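Local coordinates for diol-dehydratase (Roseburia inulinivorans, PDB 5I2A), which dehydrates 1,2-propanediol without vitamin B12, as a dehydratase of the glycyl radical enzyme family, at the interface of chains A and B. Coordinates in Å, arbitrary orientation; residue numbers count along the deposited sequence, not the author numbering. Chains: chain A/B, Diol-dehydratase.

Contacts 1 and 2 are neighbouring patches of one two-fold symmetric interface between identical subunits, and the centres of their C-alpha atoms lie about 7 Å apart. They share A:Thr202, on helix 200-233, together with B:Tyr140, just after helix 133-139, and B:Lys520, near the end of helix 489-521. Contact 1 joins hydrogen bonds to ring packing at the start of helix 200-233, whereas contact 2 centres on apolar packing around A:Pro48. The ring of B:Tyr140, packed by A:Ser201 in contact 1 and A:Pro48 in contact 2, helps join the two patches. Symmetry repeats both with the chains exchanged, consistent with a dimer, although the structure alone does not prove that this is the working form.

Contact 1: the interface of chains A and B. Residues chain A 198-199, 201-202; chain B 140, 516, 520, 684.
The N-terminus of helix 200-233 in chain A, with the loop leading into it, meets helix 489-521 of chain B through B:Tyr516. The phenol hydroxyl OH of B:Tyr516 donates a hydrogen bond of 2.6 Å to the backbone carbonyl O of A:Ala198. It approaches that carbonyl at a C=O...donor angle of 136° and is tilted somewhat from its plane. The ring itself is clasped between two aliphatic groups. Methyl CG2 of A:Thr202 sits over the middle of one face, 3.7 Å from ring atom CE1 of B:Tyr516, in a CH-pi contact; the two side chains cross at nearly a right angle. B:Pro684, from the tyrosine's own chain, covers the opposite face with its CG displaced toward the rim. The threonine methyl can reach the ring because CG2 points away from the carbonyl carbon of its own residue, while OG1 takes the tighter place between backbone N and carbonyl carbon (chi1 50°).

One residue earlier, A:Ser201 bridges two tyrosines. Hydroxyl OG of A:Ser201 donates a hydrogen bond of 2.9 Å to the backbone O of B:Tyr140, again from a position tilted off the carbonyl plane. CB of A:Ser201 packs 3.7 Å from CD1 of B:Tyr140. On its other flank, the same CB of A:Ser201 lies 3.8 Å from CD2 of B:Tyr516. Both hydrogen bonds use main-chain carbonyls as acceptors, so that each chain offers a backbone acceptor to a side-chain donor of the other. The combination of a gripped phenol hydroxyl and a ring covered on both faces is likely to hold B:Tyr516 in register with the helix start, and probably helps set how the two subunits are oriented in the deposited two-chain assembly.

Contact 2: the interface of chains A and B. Residues chain A 47-48, 202, 205; chain B 136, 139-140, 520.
A:Pro48 packs its pyrrolidine ring against B:Tyr140, B:Ser139 and B:Leu136. CG of A:Pro48 stands over one face of the B:Tyr140 ring toward the rim, 3.5 Å from CE1 of the tyrosine, as a CH-pi contact. The two side chains slide past each other in opposite directions, and CB of A:Pro48 lies 3.6 Å from the phenol OH of B:Tyr140. On another part of the ring, CD of A:Pro48 meets CB of B:Ser139 at 3.6 Å. The leucine branch CD1 of B:Leu136 reaches CA of A:Pro48 at 3.8 Å. A chi1 of -178° swings CG of the leucine away from its backbone N, and the second torsion (57°) then turns CD1 toward the proline. With the ring of B:Tyr140 cut back to an alanine, A:Pro48 CG would probably lose the aromatic face it packs on, opening a gap beside the proline.

Farther out, the extended side chain of A:Gln47 passes beside B:Ser139, with CG of A:Gln47 3.7 Å from OG of B:Ser139. CB of A:Cys205 is a looser neighbour, 4.1 Å from CE1 of B:Tyr140. In the fold, A:Pro48 immediately precedes helix 49-63, and this loop rests on the end of helix 133-139 of the partner, while helix 200-233 of chain A contributes A:Thr202 and A:Cys205 alongside.

Contact 1: the interface of chains A and B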
ATOM      1  N   ALA A 198      -9.910  -8.743 -10.213  1.00 12.50           N
ATOM      2  CA  ALA A 198      -9.747  -7.618  -9.298  1.00 16.67           C
ATOM      3  C   ALA A 198      -8.301  -7.452  -8.821  1.00 17.82           C
ATOM      4  O   ALA A 198      -7.891  -6.345  -8.482  1.00 15.78           O
ATOM      5  CB  ALA A 198     -10.697  -7.762  -8.088  1.00 11.02           C
ATOM      6  N   ASP A 199      -7.517  -8.527  -8.817  1.00 14.83           N
ATOM      7  CA  ASP A 199      -6.118  -8.411  -8.392  1.00 15.02           C
ATOM      8  C   ASP A 199      -5.115  -8.490  -9.549  1.00 16.33           C
ATOM      9  O   ASP A 199      -3.921  -8.699  -9.317  1.00 15.07           O
ATOM     10  CB  ASP A 199      -5.783  -9.500  -7.347  1.00 14.64           C
ATOM     11  CG  ASP A 199      -5.769 -10.894  -7.943  1.00 19.37           C
ATOM     12  OD1 ASP A 199      -6.419 -11.099  -8.983  1.00 21.00           O
ATOM     13  OD2 ASP A 199      -5.105 -11.791  -7.375  1.00 24.34           O
ATOM     14  N   SER A 201      -3.781  -6.273 -11.696  1.00 14.21           N
ATOM     15  CA  SER A 201      -2.707  -5.277 -11.755  1.00 15.56           C
ATOM     16  C   SER A 201      -1.555  -5.588 -10.785  1.00 16.91           C
ATOM     17  O   SER A 201      -0.384  -5.526 -11.152  1.00 15.21           O
ATOM     18  CB  SER A 201      -3.244  -3.874 -11.466  1.00 15.12           C
ATOM     19  OG  SER A 201      -4.031  -3.378 -12.533  1.00 17.08           O
ATOM     20  N   THR A 202      -1.898  -5.909  -9.547  1.00 12.47           N
ATOM     21  CA  THR A 202      -0.898  -6.088  -8.512  1.00 14.20           C
ATOM     22  C   THR A 202      -0.256  -7.475  -8.587  1.00 17.16           C
ATOM     23  O   THR A 202       0.945  -7.614  -8.379  1.00 15.91           O
ATOM     24  CB  THR A 202      -1.506  -5.880  -7.111  1.00 18.20           C
ATOM     25  OG1 THR A 202      -2.696  -6.673  -6.990  1.00 15.99           O
ATOM     26  CG2 THR A 202      -1.843  -4.383  -6.882  1.00 14.93           C
TER
ATOM     27  N   TYR B 140       0.133   0.301 -14.082  1.00 13.74           N
ATOM     28  CA  TYR B 140      -0.661  -0.863 -13.691  1.00 16.16           C
ATOM     29  C   TYR B 140      -1.578  -1.393 -14.811  1.00 18.84           C
ATOM     30  O   TYR B 140      -2.282  -2.372 -14.611  1.00 16.51           O
ATOM     31  CB  TYR B 140      -1.509  -0.537 -12.460  1.00 10.92           C
ATOM     32  CG  TYR B 140      -0.854  -0.804 -11.122  1.00 14.75           C
ATOM     33  CD1 TYR B 140      -0.110  -1.967 -10.890  1.00 12.93           C
ATOM     34  CD2 TYR B 140      -1.018   0.090 -10.072  1.00 14.28           C
ATOM     35  CE1 TYR B 140       0.454  -2.212  -9.640  1.00 14.43           C
ATOM     36  CE2 TYR B 140      -0.452  -0.140  -8.837  1.00 13.84           C
ATOM     37  CZ  TYR B 140       0.275  -1.282  -8.617  1.00 15.10           C
ATOM     38  OH  TYR B 140       0.802  -1.477  -7.356  1.00 17.43           O
ATOM     39  N   TYR B 516      -6.411   1.069  -8.036  1.00 14.16           N
ATOM     40  CA  TYR B 516      -5.214   0.834  -7.232  1.00 12.57           C
ATOM     41  C   TYR B 516      -4.456   2.122  -7.027  1.00 12.96           C
ATOM     42  O   TYR B 516      -4.001   2.383  -5.928  1.00 13.83           O
ATOM     43  CB  TYR B 516      -4.287  -0.223  -7.870  1.00 12.29           C
ATOM     44  CG  TYR B 516      -4.766  -1.618  -7.577  1.00 13.60           C
ATOM     45  CD1 TYR B 516      -4.802  -2.095  -6.262  1.00 14.33           C
ATOM     46  CD2 TYR B 516      -5.231  -2.440  -8.591  1.00 12.51           C
ATOM     47  CE1 TYR B 516      -5.276  -3.367  -5.969  1.00 14.25           C
ATOM     48  CE2 TYR B 516      -5.708  -3.712  -8.314  1.00 11.79           C
ATOM     49  CZ  TYR B 516      -5.725  -4.171  -7.004  1.00 17.42           C
ATOM     50  OH  TYR B 516      -6.191  -5.432  -6.739  1.00 15.23           O
ATOM     51  N   LYS B 520      -3.665   3.729  -3.298  1.00 13.31           N
ATOM     52  CA  LYS B 520      -2.305   3.772  -2.789  1.00 16.30           C
ATOM     53  C   LYS B 520      -1.812   5.185  -2.563  1.00 13.02           C
ATOM     54  O   LYS B 520      -1.081   5.437  -1.620  1.00 15.80           O
ATOM     55  CB  LYS B 520      -1.367   3.016  -3.743  1.00 14.34           C
ATOM     56  CG  LYS B 520      -1.638   1.484  -3.731  1.00 16.64           C
ATOM     57  CD  LYS B 520      -0.812   0.737  -4.758  1.00 21.63           C
ATOM     58  CE  LYS B 520      -1.032  -0.793  -4.680  1.00 21.60           C
ATOM     59  NZ  LYS B 520      -0.567  -1.364  -3.406  1.00 28.50           N
ATOM     60  N   PRO B 684     -11.126  -3.538  -6.982  1.00 12.80           N
ATOM     61  CA  PRO B 684     -10.228  -3.770  -5.842  1.00 15.81           C
ATOM     62  C   PRO B 684     -10.774  -3.288  -4.506  1.00 18.09           C
ATOM     63  O   PRO B 684     -10.141  -3.545  -3.483  1.00 14.79           O
ATOM     64  CB  PRO B 684      -8.965  -2.969  -6.216  1.00 12.78           C
ATOM     65  CG  PRO B 684      -9.043  -2.822  -7.688  1.00 13.24           C
ATOM     66  CD  PRO B 684     -10.494  -2.653  -7.976  1.00 11.26           C
TER

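Contact 2: the interface of chains A and B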
ATOM      1  N   GLN A  47       6.413   4.327 -10.769  1.00 19.99           N
ATOM      2  CA  GLN A  47       6.069   2.927 -10.984  1.00 16.25           C
ATOM      3  C   GLN A  47       5.734   2.228  -9.659  1.00 16.40           C
ATOM      4  O   GLN A  47       6.072   2.737  -8.598  1.00 17.02           O
ATOM      5  CB  GLN A  47       7.214   2.217 -11.693  1.00 16.92           C
ATOM      6  CG  GLN A  47       7.405   2.660 -13.139  1.00 19.57           C
ATOM      7  CD  GLN A  47       8.579   1.955 -13.799  1.00 20.04           C
ATOM      8  OE1 GLN A  47       8.671   0.727 -13.770  1.00 27.44           O
ATOM      9  NE2 GLN A  47       9.488   2.728 -14.382  1.00 17.25           N
ATOM     10  N   PRO A  48       5.057   1.066  -9.718  1.00 16.40           N
ATOM     11  CA  PRO A  48       4.732   0.385  -8.461  1.00 14.53           C
ATOM     12  C   PRO A  48       5.997  -0.010  -7.708  1.00 19.09           C
ATOM     13  O   PRO A  48       7.001  -0.356  -8.340  1.00 16.16           O
ATOM     14  CB  PRO A  48       3.963  -0.862  -8.916  1.00 14.73           C
ATOM     15  CG  PRO A  48       3.517  -0.560 -10.309  1.00 16.14           C
ATOM     16  CD  PRO A  48       4.584   0.301 -10.885  1.00 15.57           C
ATOM     17  N   THR A 202      -1.898  -5.909  -9.547  1.00 12.47           N
ATOM     18  CA  THR A 202      -0.898  -6.088  -8.512  1.00 14.20           C
ATOM     19  C   THR A 202      -0.256  -7.475  -8.587  1.00 17.16           C
ATOM     20  O   THR A 202       0.945  -7.614  -8.379  1.00 15.91           O
ATOM     21  CB  THR A 202      -1.506  -5.880  -7.111  1.00 18.20           C
ATOM     22  OG1 THR A 202      -2.696  -6.673  -6.990  1.00 15.99           O
ATOM     23  CG2 THR A 202      -1.843  -4.383  -6.882  1.00 14.93           C
ATOM     24  N   CYS A 205       2.023  -7.429 -11.719  1.00 15.67           N
ATOM     25  CA  CYS A 205       3.221  -6.634 -11.465  1.00 14.92           C
ATOM     26  C   CYS A 205       4.246  -7.437 -10.629  1.00 16.51           C
ATOM     27  O   CYS A 205       5.434  -7.425 -10.921  1.00 16.40           O
ATOM     28  CB  CYS A 205       2.879  -5.324 -10.757  1.00 14.73           C
ATOM     29  SG  CYS A 205       4.271  -4.161 -10.629  1.00 21.82           S
TER
ATOM     30  N   LEU B 136       1.120   6.182 -11.762  1.00 12.14           N
ATOM     31  CA  LEU B 136       1.006   4.849 -11.175  1.00 12.81           C
ATOM     32  C   LEU B 136      -0.081   4.031 -11.880  1.00 12.55           C
ATOM     33  O   LEU B 136       0.112   2.858 -12.167  1.00 13.42           O
ATOM     34  CB  LEU B 136       0.721   4.938  -9.673  1.00 10.79           C
ATOM     35  CG  LEU B 136       0.619   3.599  -8.939  1.00 15.12           C
ATOM     36  CD1 LEU B 136       1.910   2.793  -9.126  1.00 11.95           C
ATOM     37  CD2 LEU B 136       0.328   3.804  -7.446  1.00 11.69           C
ATOM     38  N   SER B 139       1.210   2.556 -15.178  0.53 13.76           N
ATOM     39  CA  SER B 139       2.104   1.418 -14.986  0.53 15.64           C
ATOM     40  C   SER B 139       1.332   0.148 -14.636  0.53 15.92           C
ATOM     41  O   SER B 139       1.805  -0.948 -14.880  0.53 16.28           O
ATOM     42  CB  SER B 139       3.136   1.720 -13.892  0.53 15.36           C
ATOM     43  OG  SER B 139       3.885   2.876 -14.212  0.53 14.05           O
ATOM     44  N   TYR B 140       0.133   0.301 -14.082  1.00 13.74           N
ATOM     45  CA  TYR B 140      -0.661  -0.863 -13.691  1.00 16.16           C
ATOM     46  C   TYR B 140      -1.578  -1.393 -14.811  1.00 18.84           C
ATOM     47  O   TYR B 140      -2.282  -2.372 -14.611  1.00 16.51           O
ATOM     48  CB  TYR B 140      -1.509  -0.537 -12.460  1.00 10.92           C
ATOM     49  CG  TYR B 140      -0.854  -0.804 -11.122  1.00 14.75           C
ATOM     50  CD1 TYR B 140      -0.110  -1.967 -10.890  1.00 12.93           C
ATOM     51  CD2 TYR B 140      -1.018   0.090 -10.072  1.00 14.28           C
ATOM     52  CE1 TYR B 140       0.454  -2.212  -9.640  1.00 14.43           C
ATOM     53  CE2 TYR B 140      -0.452  -0.140  -8.837  1.00 13.84           C
ATOM     54  CZ  TYR B 140       0.275  -1.282  -8.617  1.00 15.10           C
ATOM     55  OH  TYR B 140       0.802  -1.477  -7.356  1.00 17.43           O
ATOM     56  N   LYS B 520      -3.665   3.729  -3.298  1.00 13.31           N
ATOM     57  CA  LYS B 520      -2.305   3.772  -2.789  1.00 16.30           C
ATOM     58  C   LYS B 520      -1.812   5.185  -2.563  1.00 13.02           C
ATOM     59  O   LYS B 520      -1.081   5.437  -1.620  1.00 15.80           O
ATOM     60  CB  LYS B 520      -1.367   3.016  -3.743  1.00 14.34           C
ATOM     61  CG  LYS B 520      -1.638   1.484  -3.731  1.00 16.64           C
ATOM     62  CD  LYS B 520      -0.812   0.737  -4.758  1.00 21.63           C
ATOM     63  CE  LYS B 520      -1.032  -0.793  -4.680  1.00 21.60           C
ATOM     64  NZ  LYS B 520      -0.567  -1.364  -3.406  1.00 28.50           N
TER